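Side-chain contacts in kelch repeat and BTB domain-containing protein A55 (Vaccinia virus WR, PDB 6I2M), which probably acts as a substrate-specific adapter of CUL3-containing E3 ubiquitin ligases, its BTB domain binding CUL3 and its Kelch repeats thought to recruit host proteins for degradation: residues V10-G13 with F14-S17; E44-S47 with I48-N52; K136-E139 with S140-N144; Y161-E164 with E165-I168. All blocks are in the same frame, centred on the assembly; numbering follows the deposited sequence.

All four contacts are local ones, within a helix (contacts 1 and 3), across a helix end (contact 2) or at a helix start (contact 4), spaced along an elongated chain that carries the BTB domain and the BACK region after it. Contacts 1 and 2 belong to the BTB part; their centres lie 22 Å apart and both touch the second subunit, but contact 2 also meets the chain of another protein through Glu-44 and Tyr-45. Contacts 3 and 4 belong to the BACK part, with centres 15 Å apart and nearest atoms about 5 Å apart; helix 120-132 packs against both. From contact 1 to contact 4 the centres are 49 Å apart, on opposite sides of the chain's centre.

Contact 1. Residues V10-G13 with F14-S17; sequences VING and FRNS
Val-10 and Phe-14 form the apolar part of this contact, one turn apart on helix 4-17. Their side chains run side by side in the same direction, and CG1 of Val-10 reaches CZ of Phe-14 at 3.7 Å. With CG anti to its own carbonyl carbon (chi1 -69°), the Phe-14 ring folds back along the helix, and Val-10 O lies 3.2 Å above the plane of the Phe-14 ring, displaced toward its rim. That same oxygen accepts the backbone bond from Phe-14 N at 2.9 Å.

The polar part lies between Asn-12 and Arg-15. The extended arginine chain brings NH1 to within 3.3 Å of Asn-12 OD1, a weak hydrogen bond in which the oxygen sits at the guanidinium edge and the amide and guanidinium planes are 43° apart. NH1 has a stronger partner in the salt bridge to Asp-77, and Tyr-80 adds a cation-pi contact to Arg-15.

Val-10, Ile-11 and Phe-14 also pack on Leu-37 and Gly-41 of the second subunit, while Phe-20 of the same chain meets the Phe-14 ring edge-to-face. An N-terminal helix packed on the partner subunit is characteristic of the dimer interface of BTB domains.

Contact 2. Residues E44-S47 with I48-N52; sequences EYFS and ILFSN
Ile-48 lays its CG1 branch back over the carbonyl of Glu-44, with CD1 3.4 Å from Glu-44 O; this follows from CG1 standing anti to the Ile-48 carbonyl carbon (chi1 -69°). The same oxygen takes the backbone bond from Ile-48 N. Outside this contact, both carboxylate oxygens of Glu-44 form salt bridges to basic side-chain groups on the chain of another protein.

Leu-49 comes next, its N bonded to Tyr-45 O at 2.9 Å. Its CD2 touches the Phe-46 ring obliquely, 4.3 Å from Phe-46 CD2.

At Phe-50 the chain leaves helical angles, yet Phe-50 N still gives Phe-46 O a nearly straight bond of 2.8 Å (171° at the hydrogen). The two phenylalanines point the same way, side by side. CE2 of Phe-50 meets the edge of the Phe-46 ring at CD2, 3.6 Å away; the planes are inclined by 31° and the centroids stand 6.0 Å apart. Helix 36-42 and strand 23-27 pack on both rings.

Ser-51 turns its OG back to Ile-48 O at 2.7 Å, approaching from above the carbonyl plane.

The chemistry is thus divided: Phe-46 on the helix and Phe-50 just after it pack into the BTB core, while charged and hydroxyl ends at Glu-44 and Tyr-45 bind the other protein's chain, consistent with a CUL3-binding surface.

Contact 3. Residues K136-E139 with S140-N144; sequences KKIE and SASFN
Ser-140 and Ser-142 each turn a hydroxyl back onto the carbonyl four residues earlier, at Lys-136 and Ile-138. In both serines OG is anti to its own carbonyl carbon (chi1 -62° and -60°), which carries it over the preceding turn. The two grips differ in which donor lies in line with the carbonyl. At Lys-136 O it is Ser-140 OG, 3.0 Å away, that lies nearly along the C=O axis, and Ser-140 N comes from above the carbonyl plane. At Ile-138 O the roles change: Ser-142 N, 2.8 Å away, takes the axial position, and Ser-142 OG approaches from above the plane at 3.0 Å. Each oxygen therefore accepts two bonds.

Ser-142 OG also rests on Ile-138 CG2 at 3.5 Å. This face of helix 136-147, in the BACK region, packs against helices 104-116 and 120-132, with Ile-138 on Ile-114 and Ser-142 on Phe-126 and Tyr-127.

Further along, Phe-143 places CB 3.2 Å from Glu-139 O, while its ring leads away because CG is anti to the backbone N (chi1 -175°). The bent Glu-139 chain and the Phe-143 ring share a partner: Lys-169 forms a salt bridge with Glu-139 OE1 and a cation-pi contact with Phe-143.

Contact 4. Residues Y161-E164 with E165-I168; sequences YLTE and ESMI
Thr-163 holds OG1 between its backbone N and carbonyl carbon (chi1 57°), and Ser-166 sets OG anti to its own carbonyl carbon (chi1 -63°), which brings the two hydroxyls together. Ser-166 OG donates to Thr-163 OG1 at 2.7 Å. The link spans three residues across the first turn.

The backbone of Thr-163 is tied into the same turn, its O accepting from Met-167 N at 3.2 Å. Thr-163 occupies the N-cap position of helix 164-171, in the BACK region, so the serine hydroxyl binds to the side chain of the N-cap residue itself. Tyr-127 of helix 120-132 packs against Ser-166, a buried residue.

On another side of the turn, Leu-162 and Met-167 cross at about a right angle. Leu-162, just before the N-cap (N'), and Met-167 at N4 meet in the apolar i, i+5 contact of a hydrophobic staple: the methionine chain is bent twice beyond CB, and its methyl CE ends 3.8 Å from Leu-162 CD1. Trp-191 of helix 184-195 packs on Met-167 and donates through NE1 to Leu-162 O.

Glu-164 and Ile-168 lie side by side, pointing the same way. Ile-168 N bonds to Glu-164 O, and CD1 of the isoleucine folds over that oxygen at 3.4 Å. The carboxylate of Glu-164 has a like charge nearby, with its OE1 4.6 Å from Glu-165 OE1; both acids stand at the N-terminal end of the helix, where its dipole would tend to favour their negative charge.

Contact 1. Residues V10-G13 with F14-S17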
ATOM      1  N   VAL A  10       4.493  -6.237  -4.378  1.00 76.10           N
ATOM      2  CA  VAL A  10       5.736  -6.067  -5.145  1.00 75.66           C
ATOM      3  C   VAL A  10       6.855  -5.601  -4.191  1.00 77.21           C
ATOM      4  O   VAL A  10       7.990  -6.067  -4.311  1.00 76.88           O
ATOM      5  CB  VAL A  10       5.567  -5.133  -6.383  1.00 80.23           C
ATOM      6  CG1 VAL A  10       6.809  -5.157  -7.271  1.00 80.65           C
ATOM      7  CG2 VAL A  10       4.334  -5.511  -7.203  1.00 81.46           C
ATOM      8  N   ILE A  11       6.515  -4.710  -3.226  1.00 72.02           N
ATOM      9  CA  ILE A  11       7.426  -4.183  -2.196  1.00 70.33           C
ATOM     10  C   ILE A  11       7.875  -5.334  -1.271  1.00 73.36           C
ATOM     11  O   ILE A  11       9.062  -5.421  -0.941  1.00 72.64           O
ATOM     12  CB  ILE A  11       6.795  -2.968  -1.439  1.00 72.41           C
ATOM     13  CG1 ILE A  11       6.596  -1.767  -2.396  1.00 73.37           C
ATOM     14  CG2 ILE A  11       7.622  -2.552  -0.207  1.00 71.86           C
ATOM     15  CD1 ILE A  11       5.550  -0.732  -1.955  1.00 80.88           C
ATOM     16  N   ASN A  12       6.936  -6.239  -0.910  1.00 69.86           N
ATOM     17  CA  ASN A  12       7.210  -7.427  -0.089  1.00 69.65           C
ATOM     18  C   ASN A  12       8.076  -8.423  -0.873  1.00 74.24           C
ATOM     19  O   ASN A  12       8.857  -9.159  -0.271  1.00 73.70           O
ATOM     20  CB  ASN A  12       5.907  -8.086   0.382  1.00 70.70           C
ATOM     21  CG  ASN A  12       6.085  -9.208   1.385  1.00 90.22           C
ATOM     22  OD1 ASN A  12       6.799  -9.088   2.389  1.00 82.82           O
ATOM     23  ND2 ASN A  12       5.417 -10.324   1.138  1.00 82.51           N
ATOM     24  N   GLY A  13       7.927  -8.414  -2.200  1.00 71.77           N
ATOM     25  CA  GLY A  13       8.705  -9.233  -3.123  1.00 72.90           C
ATOM     26  C   GLY A  13      10.137  -8.741  -3.211  1.00 76.43           C
ATOM     27  O   GLY A  13      11.062  -9.546  -3.341  1.00 76.78           O
ATOM     28  N   PHE A  14      10.322  -7.402  -3.126  1.00 72.03           N
ATOM     29  CA  PHE A  14      11.625  -6.734  -3.132  1.00 71.60           C
ATOM     30  C   PHE A  14      12.329  -6.970  -1.789  1.00 74.89           C
ATOM     31  O   PHE A  14      13.553  -7.096  -1.755  1.00 74.99           O
ATOM     32  CB  PHE A  14      11.474  -5.217  -3.371  1.00 72.71           C
ATOM     33  CG  PHE A  14      11.020  -4.746  -4.739  1.00 75.13           C
ATOM     34  CD1 PHE A  14      11.487  -5.357  -5.898  1.00 79.63           C
ATOM     35  CD2 PHE A  14      10.204  -3.628  -4.868  1.00 76.85           C
ATOM     36  CE1 PHE A  14      11.090  -4.900  -7.159  1.00 81.61           C
ATOM     37  CE2 PHE A  14       9.816  -3.166  -6.129  1.00 80.77           C
ATOM     38  CZ  PHE A  14      10.263  -3.803  -7.266  1.00 80.34           C
ATOM     39  N   ARG A  15      11.544  -7.024  -0.689  1.00 70.57           N
ATOM     40  CA  ARG A  15      11.994  -7.256   0.686  1.00 69.76           C
ATOM     41  C   ARG A  15      12.649  -8.640   0.822  1.00 74.94           C
ATOM     42  O   ARG A  15      13.707  -8.754   1.446  1.00 74.66           O
ATOM     43  CB  ARG A  15      10.803  -7.103   1.653  1.00 69.14           C
ATOM     44  CG  ARG A  15      11.118  -7.336   3.128  1.00 79.32           C
ATOM     45  CD  ARG A  15       9.859  -7.706   3.883  1.00 90.25           C
ATOM     46  NE  ARG A  15      10.153  -8.361   5.158  1.00100.26           N
ATOM     47  CZ  ARG A  15       9.257  -9.024   5.886  1.00115.48           C
ATOM     48  NH1 ARG A  15       8.001  -9.131   5.469  1.00102.45           N
ATOM     49  NH2 ARG A  15       9.613  -9.589   7.031  1.00103.16           N
ATOM     50  N   ASN A  16      12.023  -9.676   0.227  1.00 72.74           N
ATOM     51  CA  ASN A  16      12.510 -11.060   0.231  1.00 73.89           C
ATOM     52  C   ASN A  16      13.756 -11.198  -0.652  1.00 79.02           C
ATOM     53  O   ASN A  16      14.670 -11.952  -0.311  1.00 79.67           O
ATOM     54  CB  ASN A  16      11.409 -12.022  -0.241  1.00 75.49           C
ATOM     55  CG  ASN A  16      10.134 -11.995   0.577  1.00 95.41           C
ATOM     56  OD1 ASN A  16      10.141 -11.853   1.807  1.00 88.29           O
ATOM     57  ND2 ASN A  16       9.003 -12.146  -0.095  1.00 86.95           N
ATOM     58  N   SER A  17      13.784 -10.461  -1.779  1.00 75.71           N
ATOM     59  CA  SER A  17      14.879 -10.428  -2.749  1.00 76.76           C
ATOM     60  C   SER A  17      16.106  -9.693  -2.191  1.00 80.02           C
ATOM     61  O   SER A  17      17.236 -10.034  -2.543  1.00 80.94           O
ATOM     62  CB  SER A  17      14.412  -9.762  -4.043  1.00 80.91           C
ATOM     63  OG  SER A  17      15.443  -9.670  -5.013  1.00 91.67           O
TER

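Contact 2. Residues E44-S47 with I48-N52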
ATOM      1  N   GLU A  44       4.964   4.094  14.476  1.00 69.78           N
ATOM      2  CA  GLU A  44       5.397   5.457  14.784  1.00 69.53           C
ATOM      3  C   GLU A  44       6.750   5.499  15.515  1.00 71.94           C
ATOM      4  O   GLU A  44       7.371   6.562  15.567  1.00 71.92           O
ATOM      5  CB  GLU A  44       4.305   6.227  15.534  1.00 71.70           C
ATOM      6  CG  GLU A  44       4.266   7.707  15.190  1.00 84.02           C
ATOM      7  CD  GLU A  44       3.034   8.453  15.663  1.00108.85           C
ATOM      8  OE1 GLU A  44       1.922   8.132  15.188  1.00105.28           O
ATOM      9  OE2 GLU A  44       3.185   9.374  16.498  1.00105.85           O
ATOM     10  N   TYR A  45       7.217   4.340  16.045  1.00 67.09           N
ATOM     11  CA  TYR A  45       8.515   4.202  16.720  1.00 66.32           C
ATOM     12  C   TYR A  45       9.630   4.468  15.710  1.00 69.89           C
ATOM     13  O   TYR A  45      10.518   5.273  15.988  1.00 69.91           O
ATOM     14  CB  TYR A  45       8.674   2.797  17.342  1.00 66.89           C
ATOM     15  CG  TYR A  45       9.974   2.585  18.094  1.00 68.04           C
ATOM     16  CD1 TYR A  45      11.080   2.013  17.469  1.00 69.78           C
ATOM     17  CD2 TYR A  45      10.091   2.933  19.436  1.00 69.01           C
ATOM     18  CE1 TYR A  45      12.280   1.824  18.153  1.00 70.65           C
ATOM     19  CE2 TYR A  45      11.284   2.743  20.131  1.00 70.13           C
ATOM     20  CZ  TYR A  45      12.376   2.187  19.486  1.00 76.76           C
ATOM     21  OH  TYR A  45      13.550   1.995  20.173  1.00 77.34           O
ATOM     22  N   PHE A  46       9.565   3.799  14.537  1.00 65.90           N
ATOM     23  CA  PHE A  46      10.519   3.944  13.437  1.00 65.64           C
ATOM     24  C   PHE A  46      10.429   5.338  12.808  1.00 69.77           C
ATOM     25  O   PHE A  46      11.451   5.867  12.370  1.00 70.12           O
ATOM     26  CB  PHE A  46      10.299   2.854  12.376  1.00 67.19           C
ATOM     27  CG  PHE A  46      10.610   1.450  12.841  1.00 68.64           C
ATOM     28  CD1 PHE A  46       9.604   0.618  13.316  1.00 71.66           C
ATOM     29  CD2 PHE A  46      11.907   0.951  12.785  1.00 70.99           C
ATOM     30  CE1 PHE A  46       9.890  -0.683  13.739  1.00 72.72           C
ATOM     31  CE2 PHE A  46      12.193  -0.351  13.208  1.00 73.96           C
ATOM     32  CZ  PHE A  46      11.183  -1.160  13.681  1.00 71.98           C
ATOM     33  N   SER A  47       9.217   5.937  12.787  1.00 65.73           N
ATOM     34  CA  SER A  47       8.967   7.283  12.256  1.00 65.94           C
ATOM     35  C   SER A  47       9.723   8.334  13.074  1.00 69.76           C
ATOM     36  O   SER A  47      10.333   9.238  12.502  1.00 70.12           O
ATOM     37  CB  SER A  47       7.472   7.586  12.249  1.00 69.57           C
ATOM     38  OG  SER A  47       7.196   8.816  11.599  1.00 79.43           O
ATOM     39  N   ILE A  48       9.706   8.192  14.410  1.00 65.58           N
ATOM     40  CA  ILE A  48      10.413   9.089  15.323  1.00 65.78           C
ATOM     41  C   ILE A  48      11.911   8.735  15.336  1.00 69.52           C
ATOM     42  O   ILE A  48      12.745   9.627  15.502  1.00 70.13           O
ATOM     43  CB  ILE A  48       9.739   9.106  16.726  1.00 68.74           C
ATOM     44  CG1 ILE A  48       8.356   9.789  16.642  1.00 69.33           C
ATOM     45  CG2 ILE A  48      10.615   9.800  17.773  1.00 70.08           C
ATOM     46  CD1 ILE A  48       7.344   9.297  17.616  1.00 75.07           C
ATOM     47  N   LEU A  49      12.246   7.442  15.116  1.00 65.03           N
ATOM     48  CA  LEU A  49      13.627   6.960  15.059  1.00 64.83           C
ATOM     49  C   LEU A  49      14.355   7.551  13.846  1.00 69.01           C
ATOM     50  O   LEU A  49      15.408   8.151  14.026  1.00 69.52           O
ATOM     51  CB  LEU A  49      13.685   5.412  15.059  1.00 64.14           C
ATOM     52  CG  LEU A  49      15.071   4.739  15.068  1.00 69.16           C
ATOM     53  CD1 LEU A  49      15.798   4.963  16.384  1.00 69.89           C
ATOM     54  CD2 LEU A  49      14.948   3.253  14.816  1.00 70.82           C
ATOM     55  N   PHE A  50      13.773   7.423  12.633  1.00 65.13           N
ATOM     56  CA  PHE A  50      14.350   7.947  11.390  1.00 65.73           C
ATOM     57  C   PHE A  50      13.772   9.335  11.051  1.00 69.91           C
ATOM     58  O   PHE A  50      13.235   9.540   9.958  1.00 69.71           O
ATOM     59  CB  PHE A  50      14.161   6.952  10.218  1.00 67.17           C
ATOM     60  CG  PHE A  50      14.396   5.486  10.515  1.00 68.19           C
ATOM     61  CD1 PHE A  50      15.630   5.041  10.976  1.00 71.81           C
ATOM     62  CD2 PHE A  50      13.403   4.544  10.273  1.00 69.65           C
ATOM     63  CE1 PHE A  50      15.846   3.686  11.242  1.00 72.42           C
ATOM     64  CE2 PHE A  50      13.622   3.190  10.536  1.00 72.14           C
ATOM     65  CZ  PHE A  50      14.840   2.770  11.020  1.00 70.68           C
ATOM     66  N   SER A  51      13.894  10.286  11.998  1.00 66.81           N
ATOM     67  CA  SER A  51      13.383  11.653  11.864  1.00 67.42           C
ATOM     68  C   SER A  51      14.483  12.710  11.659  1.00 73.35           C
ATOM     69  O   SER A  51      14.164  13.893  11.498  1.00 74.17           O
ATOM     70  CB  SER A  51      12.514  12.011  13.067  1.00 70.19           C
ATOM     71  OG  SER A  51      13.265  11.984  14.269  1.00 77.89           O
ATOM     72  N   ASN A  52      15.770  12.277  11.655  1.00 70.37           N
ATOM     73  CA  ASN A  52      16.983  13.100  11.496  1.00 72.07           C
ATOM     74  C   ASN A  52      17.151  14.133  12.633  1.00 76.80           C
ATOM     75  O   ASN A  52      17.734  15.200  12.423  1.00 78.33           O
ATOM     76  CB  ASN A  52      17.065  13.754  10.097  1.00 74.54           C
ATOM     77  CG  ASN A  52      16.947  12.790   8.938  1.00 99.30           C
ATOM     78  OD1 ASN A  52      17.625  11.755   8.871  1.00 93.52           O
ATOM     79  ND2 ASN A  52      16.086  13.120   7.987  1.00 92.09           N
TER

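Contact 3. Residues K136-E139 with S140-N144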
ATOM      1  N   LYS A 136      -5.732  -1.034  30.755  1.00 76.20           N
ATOM      2  CA  LYS A 136      -7.002  -0.857  31.474  1.00 75.82           C
ATOM      3  C   LYS A 136      -8.248  -1.319  30.700  1.00 78.52           C
ATOM      4  O   LYS A 136      -9.262  -1.638  31.325  1.00 77.55           O
ATOM      5  CB  LYS A 136      -7.166   0.596  31.946  1.00 79.64           C
ATOM      6  CG  LYS A 136      -6.487   0.875  33.280  1.00 95.41           C
ATOM      7  CD  LYS A 136      -6.720   2.308  33.748  1.00106.90           C
ATOM      8  CE  LYS A 136      -6.264   2.535  35.172  1.00119.44           C
ATOM      9  NZ  LYS A 136      -4.780   2.586  35.291  1.00129.59           N
ATOM     10  N   LYS A 137      -8.167  -1.361  29.351  1.00 74.82           N
ATOM     11  CA  LYS A 137      -9.248  -1.796  28.463  1.00 73.90           C
ATOM     12  C   LYS A 137      -9.510  -3.298  28.640  1.00 77.50           C
ATOM     13  O   LYS A 137     -10.651  -3.692  28.892  1.00 76.79           O
ATOM     14  CB  LYS A 137      -8.907  -1.462  26.999  1.00 76.40           C
ATOM     15  CG  LYS A 137     -10.072  -1.622  26.032  1.00 88.94           C
ATOM     16  CD  LYS A 137      -9.630  -1.412  24.594  1.00 98.60           C
ATOM     17  CE  LYS A 137     -10.767  -1.613  23.627  1.00108.35           C
ATOM     18  NZ  LYS A 137     -10.329  -1.429  22.219  1.00117.27           N
ATOM     19  N   ILE A 138      -8.452  -4.124  28.525  1.00 74.28           N
ATOM     20  CA  ILE A 138      -8.529  -5.578  28.685  1.00 73.85           C
ATOM     21  C   ILE A 138      -8.604  -5.942  30.184  1.00 77.91           C
ATOM     22  O   ILE A 138      -9.299  -6.898  30.531  1.00 76.99           O
ATOM     23  CB  ILE A 138      -7.397  -6.306  27.889  1.00 77.10           C
ATOM     24  CG1 ILE A 138      -7.584  -6.080  26.365  1.00 77.60           C
ATOM     25  CG2 ILE A 138      -7.328  -7.818  28.208  1.00 77.79           C
ATOM     26  CD1 ILE A 138      -6.348  -6.288  25.500  1.00 85.46           C
ATOM     27  N   GLU A 139      -7.948  -5.144  31.065  1.00 75.33           N
ATOM     28  CA  GLU A 139      -7.944  -5.338  32.524  1.00 75.53           C
ATOM     29  C   GLU A 139      -9.351  -5.326  33.120  1.00 79.69           C
ATOM     30  O   GLU A 139      -9.636  -6.130  34.006  1.00 79.23           O
ATOM     31  CB  GLU A 139      -7.059  -4.293  33.221  1.00 77.81           C
ATOM     32  CG  GLU A 139      -6.258  -4.851  34.386  1.00 89.14           C
ATOM     33  CD  GLU A 139      -6.814  -4.626  35.781  1.00111.30           C
ATOM     34  OE1 GLU A 139      -8.001  -4.249  35.912  1.00107.82           O
ATOM     35  OE2 GLU A 139      -6.052  -4.834  36.752  1.00105.80           O
ATOM     36  N   SER A 140     -10.228  -4.432  32.623  1.00 76.55           N
ATOM     37  CA  SER A 140     -11.618  -4.314  33.065  1.00 76.37           C
ATOM     38  C   SER A 140     -12.481  -5.441  32.485  1.00 79.60           C
ATOM     39  O   SER A 140     -13.326  -5.981  33.199  1.00 79.15           O
ATOM     40  CB  SER A 140     -12.194  -2.956  32.678  1.00 80.22           C
ATOM     41  OG  SER A 140     -11.486  -1.894  33.298  1.00 89.96           O
ATOM     42  N   ALA A 141     -12.261  -5.794  31.198  1.00 75.79           N
ATOM     43  CA  ALA A 141     -12.993  -6.840  30.477  1.00 75.33           C
ATOM     44  C   ALA A 141     -12.709  -8.247  31.010  1.00 79.50           C
ATOM     45  O   ALA A 141     -13.641  -9.044  31.139  1.00 79.10           O
ATOM     46  CB  ALA A 141     -12.684  -6.765  28.992  1.00 75.98           C
ATOM     47  N   SER A 142     -11.428  -8.548  31.317  1.00 76.30           N
ATOM     48  CA  SER A 142     -10.995  -9.836  31.866  1.00 76.23           C
ATOM     49  C   SER A 142     -11.499  -9.991  33.296  1.00 80.23           C
ATOM     50  O   SER A 142     -11.822 -11.104  33.706  1.00 79.92           O
ATOM     51  CB  SER A 142      -9.474  -9.955  31.831  1.00 79.88           C
ATOM     52  OG  SER A 142      -8.979  -9.869  30.505  1.00 88.75           O
ATOM     53  N   PHE A 143     -11.582  -8.868  34.044  1.00 76.99           N
ATOM     54  CA  PHE A 143     -12.082  -8.800  35.417  1.00 77.22           C
ATOM     55  C   PHE A 143     -13.573  -9.155  35.439  1.00 81.38           C
ATOM     56  O   PHE A 143     -13.997  -9.928  36.299  1.00 81.28           O
ATOM     57  CB  PHE A 143     -11.846  -7.395  35.999  1.00 79.47           C
ATOM     58  CG  PHE A 143     -12.209  -7.205  37.452  1.00 81.66           C
ATOM     59  CD1 PHE A 143     -11.317  -7.549  38.460  1.00 85.21           C
ATOM     60  CD2 PHE A 143     -13.422  -6.630  37.813  1.00 84.11           C
ATOM     61  CE1 PHE A 143     -11.645  -7.354  39.804  1.00 86.85           C
ATOM     62  CE2 PHE A 143     -13.751  -6.437  39.157  1.00 87.69           C
ATOM     63  CZ  PHE A 143     -12.860  -6.801  40.144  1.00 86.22           C
ATOM     64  N   ASN A 144     -14.354  -8.610  34.478  1.00 77.77           N
ATOM     65  CA  ASN A 144     -15.790  -8.868  34.338  1.00 77.61           C
ATOM     66  C   ASN A 144     -16.063 -10.325  33.955  1.00 81.50           C
ATOM     67  O   ASN A 144     -17.025 -10.914  34.453  1.00 81.39           O
ATOM     68  CB  ASN A 144     -16.424  -7.915  33.313  1.00 77.93           C
ATOM     69  CG  ASN A 144     -16.425  -6.455  33.708  1.00100.46           C
ATOM     70  OD1 ASN A 144     -16.660  -6.085  34.866  1.00 95.10           O
ATOM     71  ND2 ASN A 144     -16.176  -5.588  32.739  1.00 92.16           N
TER

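Contact 4. Residues Y161-E164 with E165-I168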
ATOM      1  N   TYR A 161      -2.049 -18.398  40.246  1.00 88.04           N
ATOM      2  CA  TYR A 161      -1.259 -17.256  39.775  1.00 87.75           C
ATOM      3  C   TYR A 161      -1.841 -15.887  40.160  1.00 92.46           C
ATOM      4  O   TYR A 161      -1.110 -14.893  40.118  1.00 91.84           O
ATOM      5  CB  TYR A 161      -1.013 -17.345  38.257  1.00 88.24           C
ATOM      6  CG  TYR A 161      -0.280 -18.600  37.830  1.00 89.96           C
ATOM      7  CD1 TYR A 161       1.105 -18.693  37.936  1.00 91.89           C
ATOM      8  CD2 TYR A 161      -0.970 -19.690  37.311  1.00 90.83           C
ATOM      9  CE1 TYR A 161       1.784 -19.847  37.549  1.00 92.70           C
ATOM     10  CE2 TYR A 161      -0.302 -20.849  36.916  1.00 91.81           C
ATOM     11  CZ  TYR A 161       1.076 -20.924  37.038  1.00 98.99           C
ATOM     12  OH  TYR A 161       1.740 -22.063  36.651  1.00 99.84           O
ATOM     13  N   LEU A 162      -3.139 -15.833  40.540  1.00 89.94           N
ATOM     14  CA  LEU A 162      -3.812 -14.594  40.947  1.00 90.13           C
ATOM     15  C   LEU A 162      -3.275 -14.093  42.287  1.00 95.16           C
ATOM     16  O   LEU A 162      -3.258 -14.841  43.269  1.00 95.06           O
ATOM     17  CB  LEU A 162      -5.345 -14.763  40.990  1.00 90.31           C
ATOM     18  CG  LEU A 162      -6.062 -14.892  39.640  1.00 94.65           C
ATOM     19  CD1 LEU A 162      -7.379 -15.610  39.796  1.00 95.06           C
ATOM     20  CD2 LEU A 162      -6.286 -13.532  38.988  1.00 96.79           C
ATOM     21  N   THR A 163      -2.806 -12.832  42.306  1.00 92.35           N
ATOM     22  CA  THR A 163      -2.212 -12.168  43.475  1.00 93.02           C
ATOM     23  C   THR A 163      -3.227 -11.886  44.595  1.00 98.03           C
ATOM     24  O   THR A 163      -4.437 -11.943  44.364  1.00 97.38           O
ATOM     25  CB  THR A 163      -1.453 -10.893  43.050  1.00100.93           C
ATOM     26  OG1 THR A 163      -2.342 -10.013  42.361  1.00100.31           O
ATOM     27  CG2 THR A 163      -0.229 -11.189  42.187  1.00 98.96           C
ATOM     28  N   GLU A 164      -2.713 -11.588  45.810  1.00 95.78           N
ATOM     29  CA  GLU A 164      -3.485 -11.267  47.016  1.00 96.33           C
ATOM     30  C   GLU A 164      -4.334 -10.004  46.807  1.00100.81           C
ATOM     31  O   GLU A 164      -5.498  -9.983  47.208  1.00100.45           O
ATOM     32  CB  GLU A 164      -2.536 -11.087  48.215  1.00 98.36           C
ATOM     33  CG  GLU A 164      -3.226 -11.029  49.567  1.00109.12           C
ATOM     34  CD  GLU A 164      -2.362 -10.467  50.678  1.00129.60           C
ATOM     35  OE1 GLU A 164      -2.579  -9.296  51.062  1.00124.40           O
ATOM     36  OE2 GLU A 164      -1.467 -11.195  51.164  1.00123.48           O
ATOM     37  N   GLU A 165      -3.746  -8.968  46.168  1.00 97.77           N
ATOM     38  CA  GLU A 165      -4.388  -7.684  45.856  1.00 97.83           C
ATOM     39  C   GLU A 165      -5.540  -7.872  44.863  1.00101.38           C
ATOM     40  O   GLU A 165      -6.562  -7.191  44.975  1.00101.07           O
ATOM     41  CB  GLU A 165      -3.366  -6.676  45.292  1.00 99.22           C
ATOM     42  CG  GLU A 165      -2.279  -6.247  46.270  1.00110.73           C
ATOM     43  CD  GLU A 165      -1.090  -7.180  46.430  1.00131.47           C
ATOM     44  OE1 GLU A 165      -0.497  -7.188  47.532  1.00126.91           O
ATOM     45  OE2 GLU A 165      -0.749  -7.899  45.462  1.00124.87           O
ATOM     46  N   SER A 166      -5.366  -8.801  43.899  1.00 97.56           N
ATOM     47  CA  SER A 166      -6.355  -9.146  42.875  1.00 96.98           C
ATOM     48  C   SER A 166      -7.571  -9.841  43.495  1.00101.19           C
ATOM     49  O   SER A 166      -8.697  -9.588  43.062  1.00100.60           O
ATOM     50  CB  SER A 166      -5.727 -10.037  41.808  1.00 99.95           C
ATOM     51  OG  SER A 166      -4.688  -9.358  41.120  1.00108.05           O
ATOM     52  N   MET A 167      -7.338 -10.702  44.512  1.00 98.12           N
ATOM     53  CA  MET A 167      -8.377 -11.433  45.244  1.00 98.04           C
ATOM     54  C   MET A 167      -9.259 -10.484  46.053  1.00102.28           C
ATOM     55  O   MET A 167     -10.472 -10.692  46.119  1.00101.68           O
ATOM     56  CB  MET A 167      -7.757 -12.506  46.155  1.00100.52           C
ATOM     57  CG  MET A 167      -7.361 -13.771  45.423  1.00103.87           C
ATOM     58  SD  MET A 167      -8.778 -14.782  44.930  1.00107.78           S
ATOM     59  CE  MET A 167      -8.710 -14.585  43.174  1.00104.09           C
ATOM     60  N   ILE A 168      -8.648  -9.435  46.648  1.00 99.39           N
ATOM     61  CA  ILE A 168      -9.337  -8.398  47.424  1.00 99.67           C
ATOM     62  C   ILE A 168     -10.240  -7.590  46.478  1.00103.63           C
ATOM     63  O   ILE A 168     -11.399  -7.353  46.814  1.00103.15           O
ATOM     64  CB  ILE A 168      -8.330  -7.513  48.228  1.00103.39           C
ATOM     65  CG1 ILE A 168      -7.581  -8.350  49.295  1.00104.03           C
ATOM     66  CG2 ILE A 168      -9.022  -6.296  48.880  1.00104.62           C
ATOM     67  CD1 ILE A 168      -6.204  -7.800  49.728  1.00111.59           C
TER